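Local coordinates for putative carbohydrate-active enzyme (PDB 5WH8), which probably hydrolyses the O-glycosidic bonds of cellulose, this chain being the family 5 glycoside hydrolase (cellulase) domain of a longer, multi-modular protein, at residues S35-A40 against S272-P277; D107-N112 against I146-N151; F238-A243 against W268-F273. One frame throughout, in Å; residues are numbered along the deposited sequence.

Contact 1: residues S35-A40 against S272-P277. With EDO (1,2-ethanediol), chain M.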
loop_
_atom_site.group_PDB
_atom_site.type_symbol
_atom_site.label_atom_id
_atom_site.label_comp_id
_atom_site.label_asym_id
_atom_site.label_seq_id
_atom_site.Cartn_x
_atom_site.Cartn_y
_atom_site.Cartn_z
ATOM N N SER A 35 2.040 -5.849 2.946
ATOM C CA SER A 35 2.096 -4.715 3.881
ATOM C C SER A 35 2.796 -5.068 5.190
ATOM O O SER A 35 2.617 -6.159 5.727
ATOM C CB SER A 35 0.682 -4.220 4.219
ATOM O OG SER A 35 0.698 -3.043 5.023
ATOM N N SER A 36 3.559 -4.117 5.730
ATOM C CA SER A 36 3.978 -4.214 7.122
ATOM C C SER A 36 2.764 -4.148 8.023
ATOM O O SER A 36 1.690 -3.658 7.632
ATOM C CB SER A 36 4.959 -3.083 7.496
ATOM O OG SER A 36 4.302 -1.829 7.651
ATOM N N HIS A 37 2.935 -4.613 9.255
ATOM C CA HIS A 37 2.019 -4.287 10.351
ATOM C C HIS A 37 2.574 -2.970 10.946
ATOM O O HIS A 37 3.341 -2.269 10.270
ATOM C CB HIS A 37 1.986 -5.460 11.352
ATOM C CG HIS A 37 0.766 -5.550 12.222
ATOM N ND1 HIS A 37 0.447 -4.608 13.173
ATOM C CD2 HIS A 37 -0.169 -6.528 12.333
ATOM C CE1 HIS A 37 -0.652 -4.984 13.815
ATOM N NE2 HIS A 37 -1.050 -6.142 13.317
ATOM N N GLY A 38 2.216 -2.597 12.167
ATOM C CA GLY A 38 2.785 -1.393 12.758
ATOM C C GLY A 38 4.305 -1.463 12.853
ATOM O O GLY A 38 4.844 -2.396 13.423
ATOM N N LEU A 39 5.013 -0.481 12.286
ATOM C CA LEU A 39 6.485 -0.530 12.284
ATOM C C LEU A 39 7.083 -0.504 13.700
ATOM O O LEU A 39 8.050 -1.221 13.976
ATOM C CB LEU A 39 7.057 0.622 11.445
ATOM C CG LEU A 39 6.624 0.592 9.972
ATOM C CD1 LEU A 39 6.949 1.893 9.274
ATOM C CD2 LEU A 39 7.249 -0.599 9.206
ATOM N N ALA A 40 6.502 0.294 14.598
ATOM C CA ALA A 40 6.995 0.381 15.970
ATOM C C ALA A 40 6.712 -0.895 16.768
ATOM O O ALA A 40 7.287 -1.138 17.843
ATOM C CB ALA A 40 6.367 1.583 16.671
ATOM N N SER A 272 -0.890 -9.210 6.878
ATOM C CA SER A 272 0.320 -8.376 7.028
ATOM C C SER A 272 1.523 -9.300 7.109
ATOM O O SER A 272 1.385 -10.486 7.460
ATOM C CB SER A 272 0.276 -7.505 8.293
ATOM O OG SER A 272 0.445 -8.325 9.427
ATOM N N PHE A 273 2.694 -8.747 6.817
ATOM C CA PHE A 273 3.966 -9.427 7.051
ATOM C C PHE A 273 4.432 -9.153 8.467
ATOM O O PHE A 273 5.078 -8.127 8.739
ATOM C CB PHE A 273 5.024 -8.965 6.052
ATOM C CG PHE A 273 6.289 -9.789 6.090
ATOM C CD1 PHE A 273 6.323 -11.071 5.577
ATOM C CD2 PHE A 273 7.442 -9.268 6.644
ATOM C CE1 PHE A 273 7.511 -11.822 5.610
ATOM C CE2 PHE A 273 8.620 -10.001 6.667
ATOM C CZ PHE A 273 8.655 -11.274 6.152
ATOM N N ALA A 274 4.071 -10.059 9.372
ATOM C CA ALA A 274 4.335 -9.934 10.794
ATOM C C ALA A 274 4.111 -11.321 11.391
ATOM O O ALA A 274 3.473 -12.163 10.743
ATOM C CB ALA A 274 3.413 -8.907 11.432
ATOM N N ASP A 275 4.636 -11.563 12.595
ATOM C CA ASP A 275 4.454 -12.861 13.262
ATOM C C ASP A 275 3.595 -12.761 14.522
ATOM O O ASP A 275 3.718 -13.583 15.421
ATOM C CB ASP A 275 5.815 -13.490 13.587
ATOM C CG ASP A 275 6.648 -12.660 14.547
ATOM O OD1 ASP A 275 6.323 -11.482 14.803
ATOM O OD2 ASP A 275 7.665 -13.207 15.047
ATOM N N LYS A 276 2.720 -11.758 14.574
ATOM C CA LYS A 276 1.686 -11.664 15.609
ATOM C C LYS A 276 0.788 -12.905 15.584
ATOM O O LYS A 276 0.448 -13.398 14.507
ATOM C CB LYS A 276 0.851 -10.392 15.392
ATOM C CG LYS A 276 -0.123 -10.049 16.506
ATOM C CD LYS A 276 -0.697 -8.668 16.312
ATOM C CE LYS A 276 -1.686 -8.284 17.420
ATOM N NZ LYS A 276 -1.116 -8.601 18.767
ATOM N N PRO A 277 0.372 -13.425 16.759
ATOM C CA PRO A 277 -0.453 -14.633 16.743
ATOM C C PRO A 277 -1.929 -14.328 16.449
ATOM O O PRO A 277 -2.820 -14.542 17.272
ATOM C CB PRO A 277 -0.244 -15.228 18.160
ATOM C CG PRO A 277 0.135 -14.106 18.996
ATOM C CD PRO A 277 0.814 -13.072 18.124
HETATM C C1 EDO M . -4.629 -5.871 13.123
HETATM O O1 EDO M . -4.174 -7.117 12.568
HETATM C C2 EDO M . -4.753 -5.874 14.656
HETATM O O2 EDO M . -3.683 -6.588 15.305
#

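Contact 2: residues D107-N112 against I146-N151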
loop_
_atom_site.group_PDB
_atom_site.type_symbol
_atom_site.label_atom_id
_atom_site.label_comp_id
_atom_site.label_asym_id
_atom_site.label_seq_id
_atom_site.Cartn_x
_atom_site.Cartn_y
_atom_site.Cartn_z
ATOM N N ASP A 107 2.938 4.821 3.493
ATOM C CA ASP A 107 1.526 4.924 3.917
ATOM C C ASP A 107 1.384 5.685 5.242
ATOM O O ASP A 107 1.834 5.225 6.302
ATOM C CB ASP A 107 0.953 3.495 3.992
ATOM C CG ASP A 107 -0.255 3.353 4.907
ATOM O OD1 ASP A 107 -1.090 4.277 5.033
ATOM O OD2 ASP A 107 -0.367 2.248 5.503
ATOM N N TRP A 108 0.803 6.884 5.159
ATOM C CA TRP A 108 0.444 7.681 6.340
ATOM C C TRP A 108 -0.828 7.055 6.921
ATOM O O TRP A 108 -1.960 7.285 6.445
ATOM C CB TRP A 108 0.251 9.142 5.940
ATOM C CG TRP A 108 -0.064 10.119 7.051
ATOM C CD1 TRP A 108 -1.267 10.745 7.284
ATOM C CD2 TRP A 108 0.845 10.615 8.051
ATOM N NE1 TRP A 108 -1.156 11.601 8.358
ATOM C CE2 TRP A 108 0.127 11.536 8.847
ATOM C CE3 TRP A 108 2.190 10.365 8.346
ATOM C CZ2 TRP A 108 0.705 12.194 9.929
ATOM C CZ3 TRP A 108 2.770 11.026 9.409
ATOM C CH2 TRP A 108 2.028 11.922 10.198
ATOM N N HIS A 109 -0.630 6.217 7.930
ATOM C CA HIS A 109 -1.618 5.184 8.281
ATOM C C HIS A 109 -2.578 5.677 9.349
ATOM O O HIS A 109 -2.487 5.267 10.504
ATOM C CB HIS A 109 -0.884 3.901 8.724
ATOM C CG HIS A 109 -1.728 2.647 8.753
ATOM N ND1 HIS A 109 -1.927 1.871 7.631
ATOM C CD2 HIS A 109 -2.342 1.986 9.771
ATOM C CE1 HIS A 109 -2.636 0.801 7.944
ATOM N NE2 HIS A 109 -2.907 0.846 9.239
ATOM N N VAL A 110 -3.485 6.570 8.937
ATOM C CA VAL A 110 -4.574 7.056 9.804
ATOM C C VAL A 110 -5.573 5.923 10.059
ATOM O O VAL A 110 -5.830 5.108 9.170
ATOM C CB VAL A 110 -5.305 8.277 9.206
ATOM C CG1 VAL A 110 -4.342 9.387 8.876
ATOM C CG2 VAL A 110 -6.112 7.922 7.991
ATOM N N LEU A 111 -6.098 5.859 11.281
ATOM C CA LEU A 111 -7.079 4.852 11.635
ATOM C C LEU A 111 -7.888 5.235 12.887
ATOM O O LEU A 111 -9.050 5.622 12.774
ATOM C CB LEU A 111 -6.380 3.509 11.825
ATOM C CG LEU A 111 -7.249 2.275 12.091
ATOM C CD1 LEU A 111 -8.275 2.029 10.976
ATOM C CD2 LEU A 111 -6.325 1.097 12.275
ATOM N N ASN A 112 -7.261 5.152 14.065
ATOM C CA ASN A 112 -7.975 5.288 15.343
ATOM C C ASN A 112 -7.560 6.532 16.142
ATOM O O ASN A 112 -6.748 7.334 15.688
ATOM C CB ASN A 112 -7.747 4.042 16.227
ATOM C CG ASN A 112 -8.368 2.770 15.652
ATOM O OD1 ASN A 112 -9.481 2.782 15.113
ATOM N ND2 ASN A 112 -7.643 1.657 15.779
ATOM N N ILE A 146 -1.589 8.820 1.131
ATOM C CA ILE A 146 -1.631 9.998 2.001
ATOM C C ILE A 146 -2.564 9.857 3.236
ATOM O O ILE A 146 -2.431 10.662 4.175
ATOM C CB ILE A 146 -1.993 11.290 1.168
ATOM C CG1 ILE A 146 -3.302 11.107 0.383
ATOM C CG2 ILE A 146 -0.841 11.654 0.233
ATOM C CD1 ILE A 146 -3.887 12.441 -0.178
ATOM N N CYS A 147 -3.478 8.882 3.242
ATOM C CA CYS A 147 -4.355 8.605 4.407
ATOM C C CYS A 147 -5.040 7.228 4.322
ATOM O O CYS A 147 -6.111 7.083 3.749
ATOM C CB CYS A 147 -5.436 9.700 4.577
ATOM S SG CYS A 147 -6.402 10.102 3.098
ATOM N N ASN A 148 -4.425 6.239 4.955
ATOM C CA ASN A 148 -4.891 4.836 4.953
ATOM C C ASN A 148 -6.421 4.584 4.908
ATOM O O ASN A 148 -6.964 4.131 3.876
ATOM C CB ASN A 148 -4.295 4.165 6.203
ATOM C CG ASN A 148 -4.836 2.768 6.466
ATOM O OD1 ASN A 148 -4.821 1.911 5.588
ATOM N ND2 ASN A 148 -5.297 2.531 7.696
ATOM N N GLU A 149 -7.094 4.822 6.032
ATOM C CA GLU A 149 -8.533 4.524 6.194
ATOM C C GLU A 149 -9.280 5.642 6.917
ATOM O O GLU A 149 -9.469 5.589 8.140
ATOM C CB GLU A 149 -8.757 3.208 6.962
ATOM C CG GLU A 149 -8.470 1.984 6.093
ATOM C CD GLU A 149 -8.684 0.671 6.819
ATOM O OE1 GLU A 149 -9.064 0.673 8.013
ATOM O OE2 GLU A 149 -8.486 -0.399 6.199
ATOM N N PRO A 150 -9.721 6.672 6.171
ATOM C CA PRO A 150 -10.677 7.627 6.742
ATOM C C PRO A 150 -11.880 6.864 7.279
ATOM O O PRO A 150 -12.313 5.911 6.642
ATOM C CB PRO A 150 -11.039 8.527 5.545
ATOM C CG PRO A 150 -9.865 8.405 4.625
ATOM C CD PRO A 150 -9.455 6.957 4.755
ATOM N N ASN A 151 -12.378 7.238 8.442
ATOM C CA ASN A 151 -13.525 6.547 9.021
ATOM C C ASN A 151 -14.198 7.383 10.092
ATOM O O ASN A 151 -13.601 8.292 10.678
ATOM C CB ASN A 151 -13.121 5.171 9.589
ATOM C CG ASN A 151 -12.230 5.263 10.824
ATOM O OD1 ASN A 151 -12.719 5.265 11.965
ATOM N ND2 ASN A 151 -10.912 5.316 10.604
HETATM O O HOH W 1 -11.370 2.651 13.244
#

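Contact 3: residues F238-A243 against W268-F273. With EDO (1,2-ethanediol), chain D; EDO (1,2-ethanediol), chain L; EDO (1,2-ethanediol), chain M.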
loop_
_atom_site.group_PDB
_atom_site.type_symbol
_atom_site.label_atom_id
_atom_site.label_comp_id
_atom_site.label_asym_id
_atom_site.label_seq_id
_atom_site.Cartn_x
_atom_site.Cartn_y
_atom_site.Cartn_z
ATOM N N PHE A 238 -5.625 -5.699 2.000
ATOM C CA PHE A 238 -6.728 -6.628 2.164
ATOM C C PHE A 238 -6.283 -7.784 3.044
ATOM O O PHE A 238 -5.088 -8.057 3.182
ATOM C CB PHE A 238 -7.232 -7.182 0.820
ATOM C CG PHE A 238 -6.311 -8.241 0.246
ATOM C CD1 PHE A 238 -5.188 -7.849 -0.468
ATOM C CD2 PHE A 238 -6.534 -9.600 0.435
ATOM C CE1 PHE A 238 -4.300 -8.781 -0.974
ATOM C CE2 PHE A 238 -5.632 -10.534 -0.045
ATOM C CZ PHE A 238 -4.528 -10.118 -0.778
ATOM N N GLY A 239 -7.268 -8.486 3.589
ATOM C CA GLY A 239 -7.013 -9.656 4.417
ATOM C C GLY A 239 -7.856 -10.850 4.034
ATOM O O GLY A 239 -8.871 -10.747 3.333
ATOM N N THR A 240 -7.429 -12.006 4.526
ATOM C CA THR A 240 -8.112 -13.270 4.288
ATOM C C THR A 240 -9.093 -13.603 5.413
ATOM O O THR A 240 -9.744 -14.637 5.390
ATOM C CB THR A 240 -7.091 -14.406 4.178
ATOM O OG1 THR A 240 -6.328 -14.422 5.395
ATOM C CG2 THR A 240 -6.165 -14.208 3.001
ATOM N N THR A 241 -9.132 -12.740 6.415
ATOM C CA THR A 241 -9.943 -12.902 7.616
ATOM C C THR A 241 -11.115 -11.918 7.599
ATOM O O THR A 241 -11.288 -11.142 6.645
ATOM C CB THR A 241 -9.082 -12.640 8.860
ATOM O OG1 THR A 241 -8.539 -11.317 8.738
ATOM C CG2 THR A 241 -7.961 -13.641 8.981
ATOM N N GLN A 242 -11.922 -11.929 8.657
ATOM C CA GLN A 242 -12.765 -10.787 8.950
ATOM C C GLN A 242 -11.901 -9.535 9.220
ATOM O O GLN A 242 -10.683 -9.618 9.465
ATOM C CB GLN A 242 -13.673 -11.087 10.149
ATOM C CG GLN A 242 -14.662 -12.223 9.884
ATOM C CD GLN A 242 -15.619 -12.431 11.025
ATOM O OE1 GLN A 242 -15.646 -13.513 11.649
ATOM N NE2 GLN A 242 -16.417 -11.433 11.310
ATOM N N ALA A 243 -12.545 -8.373 9.183
ATOM C CA ALA A 243 -11.832 -7.104 9.256
ATOM C C ALA A 243 -10.988 -6.844 10.519
ATOM O O ALA A 243 -10.106 -5.988 10.498
ATOM C CB ALA A 243 -12.831 -5.969 9.071
ATOM N N TRP A 268 -2.698 -5.313 -5.667
ATOM C CA TRP A 268 -3.080 -5.721 -4.314
ATOM C C TRP A 268 -1.901 -5.927 -3.375
ATOM O O TRP A 268 -0.801 -6.303 -3.801
ATOM C CB TRP A 268 -3.943 -6.993 -4.362
ATOM C CG TRP A 268 -3.459 -8.272 -4.965
ATOM C CD1 TRP A 268 -3.892 -8.820 -6.139
ATOM C CD2 TRP A 268 -2.571 -9.250 -4.378
ATOM N NE1 TRP A 268 -3.320 -10.045 -6.338
ATOM C CE2 TRP A 268 -2.504 -10.338 -5.280
ATOM C CE3 TRP A 268 -1.816 -9.309 -3.190
ATOM C CZ2 TRP A 268 -1.743 -11.469 -5.025
ATOM C CZ3 TRP A 268 -1.044 -10.417 -2.957
ATOM C CH2 TRP A 268 -1.018 -11.488 -3.862
ATOM N N VAL A 269 -2.165 -5.633 -2.097
ATOM C CA VAL A 269 -1.181 -5.681 -1.025
ATOM C C VAL A 269 -1.844 -6.352 0.192
ATOM O O VAL A 269 -2.840 -5.862 0.699
ATOM C CB VAL A 269 -0.693 -4.279 -0.651
ATOM C CG1 VAL A 269 0.361 -4.342 0.430
ATOM C CG2 VAL A 269 -0.144 -3.535 -1.893
ATOM N N ASN A 270 -1.284 -7.464 0.648
ATOM C CA ASN A 270 -1.867 -8.255 1.747
ATOM C C ASN A 270 -1.421 -7.801 3.141
ATOM O O ASN A 270 -0.218 -7.576 3.383
ATOM C CB ASN A 270 -1.503 -9.753 1.566
ATOM C CG ASN A 270 -2.020 -10.636 2.681
ATOM O OD1 ASN A 270 -1.246 -11.203 3.441
ATOM N ND2 ASN A 270 -3.337 -10.773 2.777
ATOM N N TRP A 271 -2.382 -7.724 4.056
ATOM C CA TRP A 271 -2.143 -7.520 5.493
ATOM C C TRP A 271 -2.013 -8.872 6.221
ATOM O O TRP A 271 -2.990 -9.629 6.207
ATOM C CB TRP A 271 -3.306 -6.737 6.096
ATOM C CG TRP A 271 -3.085 -6.341 7.530
ATOM C CD1 TRP A 271 -3.434 -7.057 8.623
ATOM C CD2 TRP A 271 -2.492 -5.127 8.005
ATOM N NE1 TRP A 271 -3.088 -6.369 9.764
ATOM C CE2 TRP A 271 -2.495 -5.189 9.406
ATOM C CE3 TRP A 271 -1.936 -4.004 7.378
ATOM C CZ2 TRP A 271 -1.964 -4.168 10.198
ATOM C CZ3 TRP A 271 -1.417 -2.998 8.161
ATOM C CH2 TRP A 271 -1.447 -3.081 9.553
ATOM N N SER A 272 -0.890 -9.210 6.878
ATOM C CA SER A 272 0.320 -8.376 7.028
ATOM C C SER A 272 1.523 -9.300 7.109
ATOM O O SER A 272 1.385 -10.486 7.460
ATOM C CB SER A 272 0.276 -7.505 8.293
ATOM O OG SER A 272 0.445 -8.325 9.427
ATOM N N PHE A 273 2.694 -8.747 6.817
ATOM C CA PHE A 273 3.966 -9.427 7.051
ATOM C C PHE A 273 4.432 -9.153 8.467
ATOM O O PHE A 273 5.078 -8.127 8.739
ATOM C CB PHE A 273 5.024 -8.965 6.052
ATOM C CG PHE A 273 6.289 -9.789 6.090
ATOM C CD1 PHE A 273 6.323 -11.071 5.577
ATOM C CD2 PHE A 273 7.442 -9.268 6.644
ATOM C CE1 PHE A 273 7.511 -11.822 5.610
ATOM C CE2 PHE A 273 8.620 -10.001 6.667
ATOM C CZ PHE A 273 8.655 -11.274 6.152
HETATM C C1 EDO D . -2.834 -14.200 -8.944
HETATM O O1 EDO D . -3.263 -14.063 -10.319
HETATM C C2 EDO D . -3.679 -13.294 -8.055
HETATM O O2 EDO D . -3.576 -11.934 -8.499
HETATM C C1 EDO L . -6.123 -4.105 9.730
HETATM O O1 EDO L . -6.771 -5.229 10.358
HETATM C C2 EDO L . -6.196 -2.937 10.700
HETATM O O2 EDO L . -6.403 -1.714 9.954
HETATM C C1 EDO M . -4.629 -5.871 13.123
HETATM O O1 EDO M . -4.174 -7.117 12.568
HETATM C C2 EDO M . -4.753 -5.874 14.656
HETATM O O2 EDO M . -3.683 -6.588 15.305
HETATM O O HOH W 2 -4.584 -11.737 5.432
#

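Contact 1: residues S35-A40 against S272-P277
H37 lays its CB against the methyl of A274, CB to CB 3.7 Å, and brings the edge of its imidazole to the hydroxyl of S272, whose OG lies 3.5 Å from CD2 and near the ring plane. With CG anti to the backbone N (chi1 -157°), the ring reaches toward the end of strand 268-273 and the loop after it. K276 approaches it obliquely through the aliphatic part of its side chain, CD standing 3.9 Å from NE2 of H37, while its NZ passes on to a bound pentaethylene glycol.

Both ring nitrogens have partners, and together these should fix the rotation of the imidazole. ND1 of H37 accepts the backbone N-H of G38 at 2.9 Å, close to the ring plane. The other nitrogen, NE2, is hydrogen-bonded to E278 and, weakly and in plane, to O2 of an ethanediol at 3.3 Å.

Below the histidine the link is backbone: N of F273 donates to O of S35 at 2.8 Å, almost straight (176°) and nearly along the C=O axis. The hydroxyls of S35 and S36 bond within their own segment, OG of S35 to O of S36 and OG of S36 to O of H37, and also meet the adjoining strand at R64 and A66. Y46 adds a hydroxyl shared by N of H37 and O of F273.

The peptide bond before S272 is cis, a cis Trp-Ser bond at the end of the last strand, as seen in related family 5 enzymes. The contact lies where the first and eighth strands of a TIM barrel close the ring, at the C-terminal mouth where enzymes of this fold bind substrate.

Contact 2: residues D107-N112 against I146-N151
N148 stacks its side-chain amide flat on the ring of H109: the two planes are 14° apart, and ND2 of N148 sits 3.2 Å above the centre of the imidazole. CG of N148 lies anti to its backbone N (chi1 172°), which brings the amide over the ring. This is a face contact without a hydrogen bond to the ring nitrogens; the amide nitrogen donates instead to O of V110, at 3.0 Å. OD1 of N148 turns to R64, so both ends of the amide are held. The ring beneath is steadied from its edge, where ND1 of H109 donates to OD2 of D107 at 2.7 Å, on the syn side of the carboxylate.

L111 and E149 run side by side, CD1 of L111 reaching OE1 of E149 at 3.4 Å, while OE2 bonds to H209. ND2 of N151 spans two carbonyls, O of L111 and O of E149, both at 2.9 Å. W108 O takes N-H groups from opposite faces of its plane, N of N148 and N of V110, the latter closing an inverse gamma turn centred on H109.

N148-E149-P150 matches the Asn-Glu-Pro motif of family 5, whose glutamate is the acid/base in relatives. E237 on strand 233-239 touches H109, N148 and E149; helix 157-172 packs on W108, C147 and P150, and W187 of helix 185-188 lies on L111, E149 and N151.

Contact 3: residues F238-A243 against W268-F273
Strands 233-239 and 268-273 pair in parallel at F238 and N270, with N of F238 donating to O of V269 at 3.1 Å and O of F238 accepting from N of W271 at 2.9 Å, the first bond bent and the second nearly straight (177°). F238 sets its CG in the crowded position between the backbone N and the carbonyl carbon (chi1 76°), which turns the ring toward the neighbouring strand. There its edge meets the face of the W268 indole in an offset edge-to-face pair, planes at 89°, with CE1 of F238 and CE3 of W268 3.4 Å apart. One face of the same phenyl ring takes the amide of N270, whose ND2 lies above it near the rim.

The two strands are the seventh and eighth of the TIM barrel, joined through helix 251-263 as a beta-alpha-beta crossover, and M258 of that helix touches both F238 and W268. Helix 298-307 also packs against these residues, I303 reaching F238 and N270.

Past the paired stretch the chains part, and a water fills in for direct bonds. It accepts from N of T240 and from ND2 of N270 and donates to O of W271, at 2.8 Å. The indole of W271 leads into the barrel mouth. S272 CB lies over one of its faces and C1 of an ethanediol over the opposite one, at 3.7 Å from the plane. A second ethanediol accepts from NE1 of W271 through O1 at 3.1 Å; both are likely solvent additives, and their position is consistent with an accessible cleft.

In the fold
All three contacts are buried and belong to one eight-stranded barrel. Contacts 1 and 3 share S272 and F273, so strand 268-273 is held by the first strand through one and by the seventh through the other. Contact 2, a strand end against a loop, lies about 15 Å from contact 3 between centres. W271 of contact 3 connects contacts 1 and 2, packing on H37 and, at CZ3, lying 4.0 Å from CE1 of H109. Contact 2 is rich in amides and carboxylates, contact 1 mixes polar and aliphatic contacts beneath its histidine, and contact 3 combines backbone pairing with an aromatic cluster of F238 and W268 against the helices, while W271 turns toward the mouth.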